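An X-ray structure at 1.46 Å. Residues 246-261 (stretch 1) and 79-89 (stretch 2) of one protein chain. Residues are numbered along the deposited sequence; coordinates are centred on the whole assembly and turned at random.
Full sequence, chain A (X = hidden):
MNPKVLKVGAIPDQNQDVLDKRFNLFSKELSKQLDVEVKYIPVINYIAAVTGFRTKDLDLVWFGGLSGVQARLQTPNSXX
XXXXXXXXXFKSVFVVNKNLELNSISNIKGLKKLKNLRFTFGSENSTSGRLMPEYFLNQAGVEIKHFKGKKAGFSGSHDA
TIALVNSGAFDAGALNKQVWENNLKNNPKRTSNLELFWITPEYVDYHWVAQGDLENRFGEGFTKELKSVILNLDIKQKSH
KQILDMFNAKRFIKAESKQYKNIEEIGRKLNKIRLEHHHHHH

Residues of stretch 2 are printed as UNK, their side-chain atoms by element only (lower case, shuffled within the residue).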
# COMPACT_ATOMS: atom_id res chain seq x y z
N MET A 246 -6.69 -12.46 3.59
CA MET A 246 -6.91 -11.00 3.74
C MET A 246 -5.80 -10.17 3.13
O MET A 246 -6.03 -8.98 2.85
CB MET A 246 -7.07 -10.59 5.20
CG MET A 246 -8.31 -11.11 5.91
SD MET A 246 -9.86 -10.37 5.43
CE MET A 246 -9.64 -8.58 5.48
N PHE A 247 -4.62 -10.77 2.99
CA PHE A 247 -3.44 -10.13 2.33
C PHE A 247 -3.28 -10.58 0.87
O PHE A 247 -2.33 -10.20 0.20
CB PHE A 247 -2.15 -10.47 3.08
CG PHE A 247 -1.96 -9.72 4.35
CD1 PHE A 247 -1.32 -8.47 4.36
CD2 PHE A 247 -2.42 -10.22 5.54
CE1 PHE A 247 -1.14 -7.78 5.55
CE2 PHE A 247 -2.26 -9.54 6.73
CZ PHE A 247 -1.62 -8.29 6.74
N ASN A 248 -4.22 -11.41 0.39
CA ASN A 248 -4.22 -11.92 -1.01
C ASN A 248 -2.90 -12.59 -1.35
O ASN A 248 -2.31 -12.38 -2.41
CB ASN A 248 -4.51 -10.78 -1.99
CG ASN A 248 -5.76 -10.02 -1.63
OD1 ASN A 248 -5.73 -8.80 -1.43
ND2 ASN A 248 -6.89 -10.73 -1.52
N ALA A 249 -2.44 -13.42 -0.41
CA ALA A 249 -1.11 -14.04 -0.51
C ALA A 249 -1.14 -15.44 0.04
O ALA A 249 -1.90 -15.73 0.95
CB ALA A 249 -0.08 -13.22 0.23
N LYS A 250 -0.29 -16.30 -0.52
CA LYS A 250 -0.10 -17.69 -0.02
C LYS A 250 0.89 -17.79 1.12
O LYS A 250 0.91 -18.77 1.88
CB LYS A 250 0.31 -18.62 -1.18
CG LYS A 250 -0.65 -18.58 -2.38
CD LYS A 250 -2.05 -19.08 -2.05
CE LYS A 250 -3.10 -18.45 -2.95
NZ LYS A 250 -4.46 -19.00 -2.69
N ARG A 251 1.72 -16.76 1.24
CA ARG A 251 2.79 -16.70 2.24
C ARG A 251 3.37 -15.29 2.33
O ARG A 251 3.18 -14.46 1.44
CB ARG A 251 3.92 -17.67 1.86
CG ARG A 251 4.56 -17.40 0.50
CD ARG A 251 5.68 -18.38 0.20
NE ARG A 251 6.40 -18.02 -1.02
CZ ARG A 251 7.62 -18.44 -1.35
NH1 ARG A 251 8.31 -19.27 -0.57
NH2 ARG A 251 8.16 -17.99 -2.48
N PHE A 252 4.10 -15.06 3.41
CA PHE A 252 5.07 -13.96 3.50
C PHE A 252 6.47 -14.50 3.25
O PHE A 252 6.75 -15.64 3.55
CB PHE A 252 5.02 -13.27 4.86
CG PHE A 252 3.78 -12.44 5.08
CD1 PHE A 252 3.64 -11.20 4.50
CD2 PHE A 252 2.76 -12.92 5.88
CE1 PHE A 252 2.48 -10.45 4.72
CE2 PHE A 252 1.62 -12.19 6.10
CZ PHE A 252 1.47 -10.94 5.54
N ILE A 253 7.33 -13.65 2.72
CA ILE A 253 8.71 -13.94 2.36
C ILE A 253 9.63 -12.83 2.87
O ILE A 253 9.17 -11.74 3.22
CB ILE A 253 8.91 -14.09 0.83
CG1 ILE A 253 8.61 -12.77 0.11
CG2 ILE A 253 8.03 -15.21 0.28
CD1 ILE A 253 9.05 -12.78 -1.34
N LYS A 254 10.92 -13.12 2.86
CA LYS A 254 11.94 -12.17 3.30
C LYS A 254 12.01 -10.94 2.36
O LYS A 254 11.71 -11.00 1.17
CB LYS A 254 13.33 -12.82 3.37
CG LYS A 254 13.39 -13.90 4.43
CD LYS A 254 14.78 -14.47 4.56
CE LYS A 254 14.70 -15.81 5.27
NZ LYS A 254 16.04 -16.42 5.45
N ALA A 255 12.40 -9.83 2.95
CA ALA A 255 12.56 -8.57 2.24
C ALA A 255 13.74 -7.85 2.83
O ALA A 255 13.94 -7.88 4.04
CB ALA A 255 11.30 -7.74 2.39
N GLU A 256 14.52 -7.17 1.99
CA GLU A 256 15.63 -6.37 2.50
C GLU A 256 15.58 -4.94 1.97
O GLU A 256 14.98 -4.69 0.92
CB GLU A 256 17.00 -7.00 2.19
CG GLU A 256 17.26 -7.34 0.74
CD GLU A 256 18.66 -7.91 0.52
OE1 GLU A 256 19.32 -8.29 1.51
OE2 GLU A 256 19.09 -8.01 -0.65
N SER A 257 16.20 -4.03 2.73
CA SER A 257 16.22 -2.58 2.43
C SER A 257 16.76 -2.25 1.04
O SER A 257 16.27 -1.33 0.41
CB SER A 257 16.99 -1.76 3.49
OG SER A 257 18.37 -2.07 3.50
N LYS A 258 17.77 -3.00 0.59
CA LYS A 258 18.36 -2.85 -0.75
C LYS A 258 17.32 -2.83 -1.89
O LYS A 258 17.49 -2.14 -2.92
CB LYS A 258 19.37 -3.98 -1.04
CG LYS A 258 20.80 -3.71 -0.61
CD LYS A 258 21.60 -5.00 -0.38
CE LYS A 258 21.75 -5.86 -1.63
NZ LYS A 258 22.81 -5.35 -2.54
N GLN A 259 16.22 -3.56 -1.69
CA GLN A 259 15.28 -3.79 -2.78
C GLN A 259 14.45 -2.52 -3.10
O GLN A 259 13.86 -2.42 -4.18
CB GLN A 259 14.44 -5.07 -2.64
CG GLN A 259 13.19 -5.03 -1.80
CD GLN A 259 12.21 -6.18 -2.07
OE1 GLN A 259 12.57 -7.26 -2.53
NE2 GLN A 259 10.96 -5.93 -1.79
N TYR A 260 14.48 -1.54 -2.20
CA TYR A 260 13.64 -0.33 -2.35
C TYR A 260 14.40 0.86 -2.96
O TYR A 260 13.91 1.98 -2.97
CB TYR A 260 13.01 0.07 -1.00
CG TYR A 260 12.18 -1.06 -0.47
CD1 TYR A 260 10.89 -1.33 -0.96
CD2 TYR A 260 12.76 -1.97 0.41
CE1 TYR A 260 10.17 -2.46 -0.50
CE2 TYR A 260 12.09 -3.08 0.84
CZ TYR A 260 10.82 -3.33 0.40
OH TYR A 260 10.26 -4.49 0.85
N LYS A 261 15.62 0.61 -3.45
CA LYS A 261 16.46 1.63 -4.09
C LYS A 261 15.77 2.39 -5.22
O LYS A 261 15.82 3.61 -5.29
CB LYS A 261 17.77 0.98 -4.63
CG LYS A 261 18.83 1.94 -5.12
CD LYS A 261 19.97 1.15 -5.77
CE LYS A 261 20.89 2.00 -6.64
NZ LYS A 261 20.39 2.21 -8.04
N UNK A 79 13.99 -2.02 11.00
CA UNK A 79 14.20 -3.32 10.35
C UNK A 79 13.12 -3.67 9.34
O UNK A 79 11.96 -3.74 9.67
c UNK A 79 14.55 -5.81 10.77
c UNK A 79 14.21 -4.46 11.41
c UNK A 79 15.15 -4.14 12.59
c UNK A 79 16.61 -4.04 12.24
N UNK A 80 13.54 -3.98 8.12
CA UNK A 80 12.66 -4.61 7.11
C UNK A 80 12.46 -6.07 7.47
O UNK A 80 13.42 -6.84 7.53
c UNK A 80 12.14 -5.05 4.71
c UNK A 80 13.39 -3.02 5.33
c UNK A 80 13.15 -4.47 5.67
N UNK A 81 11.19 -6.45 7.66
CA UNK A 81 10.84 -7.79 8.19
C UNK A 81 10.41 -8.80 7.13
O UNK A 81 10.92 -9.92 7.14
c UNK A 81 9.75 -7.67 9.29
c UNK A 81 11.26 -7.72 11.38
c UNK A 81 9.17 -9.03 9.68
c UNK A 81 10.29 -6.93 10.51
N UNK A 82 9.46 -8.44 6.29
CA UNK A 82 8.83 -9.36 5.34
C UNK A 82 8.01 -8.62 4.28
O UNK A 82 7.72 -7.42 4.42
c UNK A 82 7.92 -10.32 6.09
N UNK A 83 7.65 -9.33 3.23
CA UNK A 83 6.79 -8.85 2.16
C UNK A 83 6.01 -10.06 1.64
O UNK A 83 6.21 -11.17 2.13
c UNK A 83 9.41 -8.56 -0.78
n UNK A 83 10.62 -9.12 -0.88
o UNK A 83 9.04 -7.67 -1.51
c UNK A 83 8.46 -9.17 0.25
c UNK A 83 7.61 -8.18 1.04
N UNK A 84 5.14 -9.84 0.67
CA UNK A 84 4.51 -10.92 -0.11
C UNK A 84 5.27 -11.16 -1.40
O UNK A 84 6.03 -10.31 -1.84
n UNK A 84 1.14 -8.26 -0.20
c UNK A 84 3.04 -10.61 -0.40
c UNK A 84 0.92 -9.52 0.50
n UNK A 84 -1.10 -7.72 -0.37
c UNK A 84 2.24 -10.22 0.83
c UNK A 84 0.17 -7.43 -0.59
n UNK A 84 0.49 -6.30 -1.19
N UNK A 85 5.07 -12.32 -2.02
CA UNK A 85 5.67 -12.57 -3.34
C UNK A 85 5.31 -11.48 -4.33
O UNK A 85 6.17 -11.00 -5.05
o UNK A 85 7.16 -15.26 -3.40
c UNK A 85 5.93 -15.08 -3.22
o UNK A 85 5.24 -15.81 -2.47
c UNK A 85 5.25 -13.93 -3.92
N UNK A 86 4.04 -11.08 -4.33
CA UNK A 86 3.55 -10.03 -5.25
C UNK A 86 4.21 -8.65 -5.08
O UNK A 86 4.34 -7.87 -6.03
c UNK A 86 1.44 -9.38 -3.94
c UNK A 86 2.01 -9.90 -5.25
c UNK A 86 2.07 -9.51 -7.77
c UNK A 86 1.55 -9.03 -6.43
N UNK A 87 4.66 -8.38 -3.86
CA UNK A 87 5.35 -7.11 -3.59
C UNK A 87 6.68 -6.91 -4.29
O UNK A 87 7.15 -5.78 -4.39
c UNK A 87 5.46 -6.86 -2.09
o UNK A 87 3.89 -7.48 -0.43
c UNK A 87 4.12 -6.77 -1.43
o UNK A 87 3.28 -5.96 -1.92
N UNK A 88 7.30 -8.00 -4.75
CA UNK A 88 8.49 -7.91 -5.61
C UNK A 88 8.19 -7.50 -7.06
O UNK A 88 9.07 -6.99 -7.73
c UNK A 88 11.24 -10.50 -4.59
n UNK A 88 11.72 -12.92 -4.52
c UNK A 88 10.81 -11.83 -4.05
c UNK A 88 10.20 -9.40 -4.38
c UNK A 88 9.30 -9.23 -5.61
N UNK A 89 6.97 -7.77 -7.51
CA UNK A 89 6.50 -7.54 -8.89
C UNK A 89 5.09 -6.91 -8.93
O UNK A 89 4.16 -7.40 -9.60
c UNK A 89 6.46 -11.13 -8.61
o UNK A 89 6.27 -12.29 -9.03
c UNK A 89 5.66 -9.97 -9.20
o UNK A 89 7.29 -10.86 -7.72
c UNK A 89 6.55 -8.84 -9.73
O HOH W 1 13.23 -10.09 5.89
O HOH W 2 8.14 -5.07 -0.92
O HOH W 3 3.16 -14.42 -1.33

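Position 79 carries four carbons, forked at the first with one arm two carbons long, and reaches nothing on stretch 1; this is Ile-79. Position 80 has three carbons, one bearing two, pointed toward stretch 1, where they meet Ala-255, Ser-257 and the Tyr-260 ring. That short fork is a valine, Val-80. Val-80 CG1 lies 3.7 Å from Ala-255 CB and 4.3 Å from Tyr-260 CE2, while Val-80 CG2 approaches Ser-257 CB at 4.2 Å, so a compact side chain packs against Ala-255, the start of the 3-10 segment at Ser-257, and the Tyr-260 ring.

Position 81 again shows four carbons forked at the first, one arm longer, but CA-to-CB points away from stretch 1: Ile-81. Its contribution is backbone, since water 1 donates to Ile-81 O (2.6 Å) and accepts from Ala-255 N (3.1 Å), bridging a gap where Ala-255 N and Ile-81 O lie 4.4 Å apart. Position 82 has a single carbon, set against Phe-252 CB, hence Ala-82; Ala-82 CB sits 4.3 Å from Phe-252 CB, and Ala-82 CA makes a CA-H...O contact with Ile-253 O at 3.2 Å.

Position 83 bears three carbons, the third carrying one oxygen and one nitrogen. By count alone this is a glutamine, and the partners agree: the nitrogen faces a carbonyl and the oxygen faces an amide nitrogen. Gln-83 NE2 donates to Lys-254 O at 3.0 Å and to Gln-259 OE1 at 3.2 Å; Gln-259 NE2 returns a bond to Gln-83 OE1 at 2.6 Å. Two amides thus pair head to head, each giving and taking. Water 2 adds a link, donating to Gln-83 OE1 (2.8 Å) and accepting from Tyr-260 OH (2.8 Å).

Position 84 has three carbons, a nitrogen, then a carbon with two more nitrogens; one terminal nitrogen reaches Phe-247 O and a side-chain carbon packs against Ala-249 CB. This is Arg-84. Arg-84 NH1 donates to Phe-247 O at 2.8 Å, near the guanidinium plane, and Arg-84 CG packs 3.8 Å from Ala-249 CB. Position 85 shows two carbons, the second carrying two oxygens, facing the Arg-251 guanidinium: Asp-85. Arg-251 NE meets Asp-85 OD2 at 2.9 Å and Arg-251 NH2 meets Asp-85 OD1 at 3.0 Å, a two-pronged salt bridge.

Position 86, four carbons forked at the first with a longer arm, is Ile-86, its end led away from stretch 1. Position 87, two carbons and two oxygens, is Asp-87; Asp-87 OD2 takes Arg-84 NE at 2.9 Å and Asp-87 OD1 takes Arg-84 NH2 at 2.9 Å, holding that arginine in place. Position 88, four carbons in a row ending in nitrogen, touches Ile-253 CD1; it is Lys-88, and Lys-88 CE lies 3.4 Å from Ile-253 CD1. Position 89, three carbons and two oxygens, is Glu-89, beyond reach.

The contact is short in backbone and rich in side chain. One antiparallel pair fixes the register, Ile-253 N to Gln-83 O and Gln-83 N to Ile-253 O, both 2.8 Å. Beside it, the glutamine pair matches polarity, the salt bridge and the braced arginine secure one end, and Val-80 with Ala-255 packs the other.

Stretch 2, residues 79-89: IVIAQRDIDKE
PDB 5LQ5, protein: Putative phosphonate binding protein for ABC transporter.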